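PDB 5GSZ: kinesin-like protein KIF19 from Mus musculus, which moves toward microtubule plus ends as an ATP-driven kinesin-8 motor and depolymerizes microtubules at ciliary tips, thereby regulating the length of motile cilia. Local coordinates for residues 40-48 and 327-337; 219-230 and 241-252. All blocks are in the same frame, centred on the assembly; numbering follows the deposited sequence.

Interaction 1: residues 40-48 and 327-337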
loop_
_atom_site.group_PDB
_atom_site.type_symbol
_atom_site.label_atom_id
_atom_site.label_comp_id
_atom_site.label_asym_id
_atom_site.label_seq_id
_atom_site.Cartn_x
_atom_site.Cartn_y
_atom_site.Cartn_z
ATOM N N GLN A 40 2.282 -19.237 -5.900
ATOM C CA GLN A 40 1.148 -18.329 -5.961
ATOM C C GLN A 40 -0.067 -18.876 -5.215
ATOM O O GLN A 40 -1.191 -18.408 -5.440
ATOM C CB GLN A 40 0.816 -18.016 -7.415
ATOM C CG GLN A 40 0.632 -19.222 -8.292
ATOM C CD GLN A 40 0.182 -18.843 -9.687
ATOM O OE1 GLN A 40 0.049 -17.667 -9.998
ATOM N NE2 GLN A 40 -0.034 -19.840 -10.539
ATOM N N MET A 41 0.130 -19.839 -4.318
ATOM C CA MET A 41 -0.972 -20.374 -3.534
ATOM C C MET A 41 -0.561 -20.553 -2.082
ATOM O O MET A 41 0.532 -21.043 -1.782
ATOM C CB MET A 41 -1.472 -21.713 -4.080
ATOM C CG MET A 41 -2.232 -22.495 -3.034
ATOM S SD MET A 41 -3.259 -23.817 -3.664
ATOM C CE MET A 41 -4.597 -22.847 -4.371
ATOM N N VAL A 42 -1.462 -20.157 -1.189
ATOM C CA VAL A 42 -1.318 -20.318 0.246
ATOM C C VAL A 42 -2.567 -21.026 0.749
ATOM O O VAL A 42 -3.653 -20.862 0.185
ATOM C CB VAL A 42 -1.136 -18.949 0.939
ATOM C CG1 VAL A 42 -0.168 -18.080 0.160
ATOM C CG2 VAL A 42 -2.465 -18.237 1.055
ATOM N N VAL A 43 -2.418 -21.823 1.804
ATOM C CA VAL A 43 -3.570 -22.492 2.400
ATOM C C VAL A 43 -3.668 -22.086 3.860
ATOM O O VAL A 43 -2.664 -21.802 4.522
ATOM C CB VAL A 43 -3.519 -24.032 2.263
ATOM C CG1 VAL A 43 -3.495 -24.433 0.797
ATOM C CG2 VAL A 43 -2.325 -24.597 3.001
ATOM N N LEU A 44 -4.898 -22.050 4.355
ATOM C CA LEU A 44 -5.202 -21.599 5.712
ATOM C C LEU A 44 -5.894 -22.735 6.461
ATOM O O LEU A 44 -7.097 -22.972 6.282
ATOM C CB LEU A 44 -6.075 -20.347 5.693
ATOM C CG LEU A 44 -6.332 -19.752 7.069
ATOM C CD1 LEU A 44 -5.047 -19.129 7.583
ATOM C CD2 LEU A 44 -7.427 -18.716 7.007
ATOM N N MET A 45 -5.124 -23.427 7.299
ATOM C CA MET A 45 -5.677 -24.480 8.133
ATOM C C MET A 45 -6.569 -23.886 9.215
ATOM O O MET A 45 -6.294 -22.820 9.774
ATOM C CB MET A 45 -4.559 -25.317 8.761
ATOM C CG MET A 45 -3.694 -26.036 7.737
ATOM S SD MET A 45 -2.636 -27.356 8.395
ATOM C CE MET A 45 -1.398 -26.452 9.333
ATOM N N ASP A 46 -7.653 -24.582 9.491
ATOM C CA ASP A 46 -8.546 -24.208 10.565
ATOM C C ASP A 46 -8.040 -24.860 11.846
ATOM O O ASP A 46 -7.907 -26.091 11.887
ATOM C CB ASP A 46 -9.963 -24.665 10.233
ATOM C CG ASP A 46 -11.032 -23.938 11.026
ATOM O OD1 ASP A 46 -10.753 -23.462 12.145
ATOM O OD2 ASP A 46 -12.160 -23.809 10.495
ATOM N N PRO A 47 -7.680 -24.090 12.884
ATOM C CA PRO A 47 -7.475 -24.699 14.206
ATOM C C PRO A 47 -8.819 -25.118 14.781
ATOM O O PRO A 47 -9.846 -24.957 14.115
ATOM C CB PRO A 47 -6.836 -23.571 15.018
ATOM C CG PRO A 47 -7.400 -22.331 14.391
ATOM C CD PRO A 47 -7.498 -22.630 12.916
ATOM N N MET A 48 -8.871 -25.633 15.999
ATOM C CA MET A 48 -10.165 -25.986 16.558
ATOM C C MET A 48 -10.276 -25.440 17.979
ATOM O O MET A 48 -9.310 -24.929 18.551
ATOM C CB MET A 48 -10.390 -27.505 16.487
ATOM C CG MET A 48 -10.298 -28.099 15.045
ATOM S SD MET A 48 -11.494 -27.470 13.817
ATOM C CE MET A 48 -11.237 -28.504 12.372
ATOM N N SER A 327 -1.976 -19.313 14.409
ATOM C CA SER A 327 -3.329 -19.757 14.729
ATOM C C SER A 327 -4.103 -18.701 15.514
ATOM O O SER A 327 -5.302 -18.516 15.279
ATOM C CB SER A 327 -3.287 -21.074 15.510
ATOM O OG SER A 327 -2.795 -20.897 16.835
ATOM N N THR A 328 -3.456 -17.990 16.445
ATOM C CA THR A 328 -4.224 -16.974 17.167
ATOM C C THR A 328 -4.716 -15.836 16.267
ATOM O O THR A 328 -5.423 -14.956 16.759
ATOM C CB THR A 328 -3.421 -16.373 18.327
ATOM O OG1 THR A 328 -2.205 -15.814 17.832
ATOM C CG2 THR A 328 -3.089 -17.426 19.325
ATOM N N ALA A 329 -4.347 -15.824 14.984
ATOM C CA ALA A 329 -4.745 -14.796 14.031
ATOM C C ALA A 329 -5.715 -15.327 12.985
ATOM O O ALA A 329 -5.977 -14.638 11.991
ATOM C CB ALA A 329 -3.511 -14.210 13.330
ATOM N N PHE A 330 -6.252 -16.535 13.185
ATOM C CA PHE A 330 -6.948 -17.244 12.111
ATOM C C PHE A 330 -8.083 -16.418 11.495
ATOM O O PHE A 330 -8.309 -16.475 10.282
ATOM C CB PHE A 330 -7.479 -18.573 12.647
ATOM C CG PHE A 330 -8.427 -19.267 11.716
ATOM C CD1 PHE A 330 -7.966 -19.899 10.571
ATOM C CD2 PHE A 330 -9.785 -19.300 11.994
ATOM C CE1 PHE A 330 -8.840 -20.547 9.713
ATOM C CE2 PHE A 330 -10.675 -19.946 11.133
ATOM C CZ PHE A 330 -10.201 -20.573 9.997
ATOM N N GLU A 331 -8.805 -15.642 12.311
ATOM C CA GLU A 331 -9.987 -14.946 11.816
ATOM C C GLU A 331 -9.606 -13.753 10.948
ATOM O O GLU A 331 -10.149 -13.585 9.848
ATOM C CB GLU A 331 -10.883 -14.515 12.984
ATOM N N GLU A 332 -8.665 -12.922 11.413
ATOM C CA GLU A 332 -8.179 -11.854 10.547
ATOM C C GLU A 332 -7.518 -12.402 9.294
ATOM O O GLU A 332 -7.678 -11.831 8.213
ATOM C CB GLU A 332 -7.188 -10.952 11.256
ATOM C CG GLU A 332 -7.485 -10.665 12.676
ATOM C CD GLU A 332 -6.502 -9.661 13.231
ATOM O OE1 GLU A 332 -5.272 -9.924 13.135
ATOM O OE2 GLU A 332 -6.961 -8.611 13.741
ATOM N N SER A 333 -6.741 -13.481 9.411
ATOM C CA SER A 333 -6.080 -13.999 8.221
ATOM C C SER A 333 -7.107 -14.413 7.180
ATOM O O SER A 333 -6.935 -14.151 5.983
ATOM C CB SER A 333 -5.152 -15.161 8.579
ATOM O OG SER A 333 -4.001 -14.704 9.278
ATOM N N ARG A 334 -8.204 -15.028 7.628
ATOM C CA ARG A 334 -9.241 -15.475 6.706
ATOM C C ARG A 334 -9.987 -14.293 6.085
ATOM O O ARG A 334 -10.275 -14.297 4.885
ATOM C CB ARG A 334 -10.210 -16.418 7.425
ATOM C CG ARG A 334 -11.508 -16.634 6.666
ATOM C CD ARG A 334 -12.410 -17.646 7.332
ATOM N NE ARG A 334 -12.868 -17.202 8.645
ATOM C CZ ARG A 334 -13.731 -17.880 9.384
ATOM N NH1 ARG A 334 -14.218 -19.016 8.927
ATOM N NH2 ARG A 334 -14.095 -17.432 10.574
ATOM N N ASN A 335 -10.294 -13.266 6.870
ATOM C CA ASN A 335 -10.822 -12.048 6.277
ATOM C C ASN A 335 -9.868 -11.505 5.218
ATOM O O ASN A 335 -10.286 -11.156 4.108
ATOM C CB ASN A 335 -11.094 -11.008 7.364
ATOM C CG ASN A 335 -12.257 -11.397 8.248
ATOM O OD1 ASN A 335 -13.040 -12.281 7.895
ATOM N ND2 ASN A 335 -12.390 -10.737 9.390
ATOM N N THR A 336 -8.576 -11.460 5.529
ATOM C CA THR A 336 -7.628 -10.886 4.584
ATOM C C THR A 336 -7.560 -11.727 3.316
ATOM O O THR A 336 -7.740 -11.207 2.205
ATOM C CB THR A 336 -6.246 -10.735 5.235
ATOM O OG1 THR A 336 -6.374 -9.996 6.455
ATOM C CG2 THR A 336 -5.279 -9.993 4.316
ATOM N N LEU A 337 -7.341 -13.039 3.469
ATOM C CA LEU A 337 -7.212 -13.921 2.309
ATOM C C LEU A 337 -8.472 -13.930 1.446
ATOM O O LEU A 337 -8.378 -14.059 0.221
ATOM C CB LEU A 337 -6.888 -15.329 2.772
ATOM C CG LEU A 337 -5.549 -15.500 3.459
ATOM C CD1 LEU A 337 -5.651 -16.642 4.422
ATOM C CD2 LEU A 337 -4.539 -15.827 2.424
#

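Interaction 2: residues 219-230 and 241-252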
loop_
_atom_site.group_PDB
_atom_site.type_symbol
_atom_site.label_atom_id
_atom_site.label_comp_id
_atom_site.label_asym_id
_atom_site.label_seq_id
_atom_site.Cartn_x
_atom_site.Cartn_y
_atom_site.Cartn_z
ATOM N N ARG A 219 -4.585 3.664 12.514
ATOM C CA ARG A 219 -5.472 4.375 11.605
ATOM C C ARG A 219 -4.735 5.388 10.737
ATOM O O ARG A 219 -5.348 6.325 10.222
ATOM C CB ARG A 219 -6.566 5.069 12.405
ATOM C CG ARG A 219 -7.035 4.274 13.605
ATOM C CD ARG A 219 -8.195 4.993 14.266
ATOM N NE ARG A 219 -8.963 5.725 13.266
ATOM C CZ ARG A 219 -10.059 5.258 12.680
ATOM N NH1 ARG A 219 -10.522 4.060 13.006
ATOM N NH2 ARG A 219 -10.688 5.986 11.771
ATOM N N SER A 220 -3.437 5.229 10.569
ATOM C CA SER A 220 -2.615 6.194 9.862
ATOM C C SER A 220 -2.240 5.612 8.506
ATOM O O SER A 220 -1.536 4.599 8.442
ATOM C CB SER A 220 -1.377 6.526 10.682
ATOM O OG SER A 220 -0.442 7.197 9.875
ATOM N N HIS A 221 -2.748 6.230 7.424
ATOM C CA HIS A 221 -2.243 5.977 6.076
ATOM C C HIS A 221 -0.961 6.757 5.874
ATOM O O HIS A 221 -0.907 7.951 6.178
ATOM C CB HIS A 221 -3.218 6.422 4.991
ATOM C CG HIS A 221 -4.527 5.704 4.985
ATOM N ND1 HIS A 221 -4.631 4.333 5.075
ATOM C CD2 HIS A 221 -5.789 6.165 4.821
ATOM C CE1 HIS A 221 -5.902 3.983 5.006
ATOM N NE2 HIS A 221 -6.625 5.077 4.859
ATOM N N ALA A 222 0.058 6.112 5.328
ATOM C CA ALA A 222 1.265 6.827 4.935
ATOM C C ALA A 222 1.378 6.776 3.415
ATOM O O ALA A 222 1.351 5.699 2.817
ATOM C CB ALA A 222 2.499 6.248 5.623
ATOM N N VAL A 223 1.457 7.935 2.783
ATOM C CA VAL A 223 1.527 7.988 1.334
ATOM C C VAL A 223 2.853 8.606 0.940
ATOM O O VAL A 223 3.169 9.738 1.335
ATOM C CB VAL A 223 0.360 8.759 0.709
ATOM C CG1 VAL A 223 0.409 8.573 -0.791
ATOM C CG2 VAL A 223 -0.996 8.274 1.276
ATOM N N LEU A 224 3.632 7.853 0.181
ATOM C CA LEU A 224 4.811 8.362 -0.496
ATOM C C LEU A 224 4.474 8.473 -1.988
ATOM O O LEU A 224 4.131 7.471 -2.637
ATOM C CB LEU A 224 6.008 7.444 -0.242
ATOM C CG LEU A 224 7.299 7.919 -0.897
ATOM C CD1 LEU A 224 7.767 9.148 -0.187
ATOM C CD2 LEU A 224 8.362 6.844 -0.860
ATOM N N GLN A 225 4.512 9.689 -2.521
ATOM C CA GLN A 225 4.277 9.884 -3.944
ATOM C C GLN A 225 5.515 10.450 -4.612
ATOM O O GLN A 225 6.202 11.303 -4.053
ATOM C CB GLN A 225 3.073 10.771 -4.221
ATOM C CG GLN A 225 2.864 11.920 -3.289
ATOM C CD GLN A 225 2.041 13.015 -3.964
ATOM O OE1 GLN A 225 1.974 13.084 -5.210
ATOM N NE2 GLN A 225 1.376 13.848 -3.152
ATOM N N VAL A 226 5.804 9.925 -5.796
ATOM C CA VAL A 226 6.945 10.319 -6.603
ATOM C C VAL A 226 6.420 10.741 -7.964
ATOM O O VAL A 226 5.766 9.950 -8.651
ATOM C CB VAL A 226 7.961 9.178 -6.765
ATOM C CG1 VAL A 226 9.181 9.671 -7.549
ATOM C CG2 VAL A 226 8.343 8.622 -5.424
ATOM N N ALA A 227 6.719 11.977 -8.352
ATOM C CA ALA A 227 6.354 12.522 -9.654
ATOM C C ALA A 227 7.582 12.539 -10.556
ATOM O O ALA A 227 8.697 12.774 -10.082
ATOM C CB ALA A 227 5.790 13.929 -9.494
ATOM N N VAL A 228 7.384 12.272 -11.851
ATOM C CA VAL A 228 8.487 12.202 -12.824
ATOM C C VAL A 228 8.043 12.857 -14.130
ATOM O O VAL A 228 7.151 12.343 -14.817
ATOM C CB VAL A 228 8.958 10.763 -13.094
ATOM C CG1 VAL A 228 10.036 10.759 -14.140
ATOM C CG2 VAL A 228 9.475 10.105 -11.822
ATOM N N ARG A 229 8.668 13.969 -14.489
ATOM C CA ARG A 229 8.423 14.598 -15.776
ATOM C C ARG A 229 9.537 14.234 -16.760
ATOM O O ARG A 229 10.710 14.135 -16.390
ATOM C CB ARG A 229 8.293 16.112 -15.628
ATOM C CG ARG A 229 7.652 16.779 -16.831
ATOM C CD ARG A 229 6.992 18.069 -16.451
ATOM N NE ARG A 229 7.942 19.042 -15.919
ATOM C CZ ARG A 229 7.581 20.133 -15.244
ATOM N NH1 ARG A 229 6.293 20.372 -15.027
ATOM N NH2 ARG A 229 8.501 20.982 -14.785
ATOM N N GLN A 230 9.146 13.989 -18.010
ATOM C CA GLN A 230 10.029 13.479 -19.054
ATOM C C GLN A 230 9.787 14.288 -20.314
ATOM O O GLN A 230 8.690 14.238 -20.884
ATOM C CB GLN A 230 9.775 11.992 -19.338
ATOM C CG GLN A 230 10.832 11.323 -20.212
ATOM C CD GLN A 230 10.328 10.031 -20.879
ATOM O OE1 GLN A 230 9.130 9.869 -21.105
ATOM N NE2 GLN A 230 11.244 9.094 -21.155
ATOM N N VAL A 241 5.127 16.134 -23.594
ATOM C CA VAL A 241 5.875 16.134 -22.330
ATOM C C VAL A 241 5.155 15.243 -21.309
ATOM O O VAL A 241 3.984 15.467 -20.992
ATOM C CB VAL A 241 6.049 17.566 -21.788
ATOM C CG1 VAL A 241 6.977 17.572 -20.569
ATOM C CG2 VAL A 241 6.583 18.491 -22.869
ATOM N N ARG A 242 5.853 14.246 -20.774
ATOM C CA ARG A 242 5.218 13.192 -19.992
ATOM C C ARG A 242 5.322 13.470 -18.497
ATOM O O ARG A 242 6.257 14.119 -18.034
ATOM C CB ARG A 242 5.854 11.835 -20.313
ATOM C CG ARG A 242 5.844 11.474 -21.785
ATOM C CD ARG A 242 4.466 11.089 -22.253
ATOM N NE ARG A 242 4.323 11.214 -23.703
ATOM C CZ ARG A 242 4.761 10.320 -24.585
ATOM N NH1 ARG A 242 5.385 9.221 -24.179
ATOM N NH2 ARG A 242 4.578 10.532 -25.881
ATOM N N GLN A 243 4.347 12.965 -17.736
ATOM C CA GLN A 243 4.296 13.165 -16.281
ATOM C C GLN A 243 3.733 11.887 -15.656
ATOM O O GLN A 243 2.516 11.688 -15.599
ATOM C CB GLN A 243 3.463 14.390 -15.921
ATOM C CG GLN A 243 3.339 14.697 -14.412
ATOM C CD GLN A 243 4.556 15.410 -13.842
ATOM O OE1 GLN A 243 4.983 16.441 -14.372
ATOM N NE2 GLN A 243 5.108 14.881 -12.744
ATOM N N GLY A 244 4.627 11.020 -15.192
ATOM C CA GLY A 244 4.225 9.813 -14.499
ATOM C C GLY A 244 4.155 10.042 -13.001
ATOM O O GLY A 244 4.859 10.872 -12.442
ATOM N N ARG A 245 3.276 9.302 -12.347
ATOM C CA ARG A 245 3.029 9.525 -10.934
ATOM C C ARG A 245 2.937 8.167 -10.253
ATOM O O ARG A 245 2.037 7.380 -10.557
ATOM C CB ARG A 245 1.768 10.353 -10.741
ATOM C CG ARG A 245 1.826 11.217 -9.519
ATOM C CD ARG A 245 0.610 12.105 -9.412
ATOM N NE ARG A 245 0.647 12.851 -8.160
ATOM C CZ ARG A 245 -0.400 13.494 -7.650
ATOM N NH1 ARG A 245 -1.562 13.465 -8.297
ATOM N NH2 ARG A 245 -0.294 14.146 -6.487
ATOM N N LEU A 246 3.893 7.879 -9.369
ATOM C CA LEU A 246 3.903 6.653 -8.587
ATOM C C LEU A 246 3.433 6.964 -7.171
ATOM O O LEU A 246 3.853 7.959 -6.578
ATOM C CB LEU A 246 5.299 6.012 -8.566
ATOM C CG LEU A 246 5.451 4.852 -7.563
ATOM C CD1 LEU A 246 4.528 3.669 -7.892
ATOM C CD2 LEU A 246 6.883 4.393 -7.415
ATOM N N PHE A 247 2.544 6.126 -6.647
ATOM C CA PHE A 247 2.051 6.236 -5.281
ATOM C C PHE A 247 2.398 4.972 -4.523
ATOM O O PHE A 247 2.106 3.869 -4.998
ATOM C CB PHE A 247 0.540 6.431 -5.232
ATOM C CG PHE A 247 0.102 7.830 -5.495
ATOM C CD1 PHE A 247 0.092 8.763 -4.481
ATOM C CD2 PHE A 247 -0.327 8.211 -6.752
ATOM C CE1 PHE A 247 -0.331 10.051 -4.727
ATOM C CE2 PHE A 247 -0.749 9.495 -6.987
ATOM C CZ PHE A 247 -0.750 10.409 -5.979
ATOM N N MET A 248 3.002 5.134 -3.345
ATOM C CA MET A 248 3.419 4.001 -2.520
ATOM C C MET A 248 2.814 4.172 -1.134
ATOM O O MET A 248 3.185 5.091 -0.393
ATOM C CB MET A 248 4.943 3.881 -2.471
ATOM C CG MET A 248 5.506 3.386 -3.792
ATOM S SD MET A 248 7.299 3.127 -3.848
ATOM C CE MET A 248 7.886 4.813 -3.765
ATOM N N ILE A 249 1.877 3.295 -0.788
ATOM C CA ILE A 249 0.980 3.538 0.330
ATOM C C ILE A 249 1.130 2.448 1.377
ATOM O O ILE A 249 1.072 1.253 1.060
ATOM C CB ILE A 249 -0.473 3.660 -0.143
ATOM C CG1 ILE A 249 -0.566 4.834 -1.121
ATOM C CG2 ILE A 249 -1.396 3.847 1.065
ATOM C CD1 ILE A 249 -1.788 4.803 -2.002
ATOM N N ASP A 250 1.336 2.885 2.624
ATOM C CA ASP A 250 1.268 2.075 3.831
ATOM C C ASP A 250 -0.089 2.345 4.480
ATOM O O ASP A 250 -0.259 3.347 5.173
ATOM C CB ASP A 250 2.417 2.441 4.760
ATOM C CG ASP A 250 2.518 1.517 5.973
ATOM O OD1 ASP A 250 1.934 0.413 5.952
ATOM O OD2 ASP A 250 3.191 1.900 6.954
ATOM N N LEU A 251 -1.048 1.450 4.265
ATOM C CA LEU A 251 -2.430 1.718 4.642
ATOM C C LEU A 251 -2.627 1.675 6.155
ATOM O O LEU A 251 -1.762 1.249 6.928
ATOM C CB LEU A 251 -3.388 0.710 4.010
ATOM C CG LEU A 251 -3.662 0.804 2.519
ATOM C CD1 LEU A 251 -4.569 -0.310 2.058
ATOM C CD2 LEU A 251 -4.285 2.133 2.233
ATOM N N ALA A 252 -3.811 2.115 6.570
ATOM C CA ALA A 252 -4.275 1.831 7.912
ATOM C C ALA A 252 -4.527 0.331 8.056
ATOM O O ALA A 252 -4.624 -0.409 7.071
ATOM C CB ALA A 252 -5.533 2.642 8.226
#

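Interaction 1: residues 40-48 and 327-337
Pro47 lies over one face of the Phe330 ring in a CH-pi contact, its CD 3.9 Å from the ring centroid and displaced toward the CD1 and CG side. Three other groups of 40-48 approach the same ring obliquely: the methyl CD2 of Leu44, the carbonyl oxygen of Met45 and the carboxylate of Asp46. Asp46 brings its CG to 3.6 Å from Phe330 CZ, with the carboxylate turned only 24° from the plane of the ring. The second flat group, the guanidinium of Arg334, has Phe330 CE2 above the centre of one face. Its NH1 stays 5.4 Å from Asp46 OD2, too far for a charge contact, though the opposite charges may still attract weakly. Phe330 reaches the strand because its CG stands anti to the backbone N (chi1 169°), which places the ring beside Leu44, Met45, Asp46 and Pro47. Strand 41-45 is the middle strand of the small three-stranded antiparallel sheet of the kinesin motor domain, and helix 330-340 packs on it, oblique and roughly antiparallel (144° between 41-45 and 330-337), while also touching strand 315-323 of the main sheet through Ser333 and Thr336. An alanine at Phe330 removes the ring that meets Pro47 CD and Leu44 CD2, and would probably open a gap at this end of the helix and leave the Arg334 guanidinium freer to turn. Leu44 occupies the middle of the interface: CD2 meets Phe330 CE1 at 3.6 Å, Arg334 CB at 3.6 Å and Leu337 CD1 at 3.8 Å, while CD1 faces Ser333 CB. Ser333 OG turns instead to Ser324 O. One helical turn beyond Ser333, the two branches of Leu337 divide their partners, CD1 going to Leu44 and CD2 meeting Val42 CG2 at 3.5 Å.

Interaction 2: residues 219-230 and 241-252
The amide oxygen OE1 of Gln225 is gripped by two nitrogens of Arg245: NH2 at 2.8 Å, and NE more weakly at 3.2 Å. It lies at the edge of the guanidinium, somewhat tilted from its plane, with the amide turned 45° from that group. NH2 has a second acceptor in Ile179 O. The rim of Phe247 meets one guanidinium face, CZ over its centre, and Arg245 NH1 lies at the ring edge, in plane. Gln225 CG sits between its backbone N and carbonyl carbon (chi1 38°), and the extended chain beyond runs alongside the Phe247 ring, CB touching CE1 at 3.5 Å. Val223 CG1 meets the edge of this ring, 3.7 Å from CD1, and also packs beside Ile249. On the other face of the sheet Leu224 and Met248 lie side by side, CD2 to CE 3.6 Å, under Tyr124 of helix 123-136. Strands 220-232 and 242-250 form an antiparallel hairpin in the central sheet of the kinesin motor domain, paired by reciprocal backbone bonds from Ala222-Asp250 to Gln230-Arg242. Toward the nucleotide the pairing gives way to a side-chain bond: Ala252 N donates to His221 ND1 at 2.8 Å, from 26° out of the imidazole plane. Here Asp250-Ala252 begin the DLAG motif of kinesin switch II, and Asp250 OD2 is engaged by Thr111 of the P-loop and by Arg206, with the magnesium ion about 4 Å from the nearest atom of this side chain. At the far end Gln243 OE1 rests 3.3 Å from Arg229 CD, while the guanidinium of Arg229 forms a salt bridge with Glu145. The buried Gln225 oxygen thus has its match in Arg245, and regular backbone pairing brings Asp250 to the nucleotide site in a set register.

How the interactions relate
Interaction 2 lies near the middle of the motor domain, its centre about 10 Å from that of the chain, and is largely buried; interaction 1 is peripheral, its centre about 21 Å from that of the chain, and only partly buried. Their centres are about 31 Å apart and they do not touch, yet 219-252 is nested along the chain within the loop that 40-48 and 327-337 close. They share no strand or helix. Helix 330-340 nevertheless rests on strand 315-323, which strand 97-103 separates from 242-250 in the main sheet. Backbone pairing and buried polar side-chain bonds unite the central hairpin, whereas aliphatic and aromatic packing joins the small sheet to the helix.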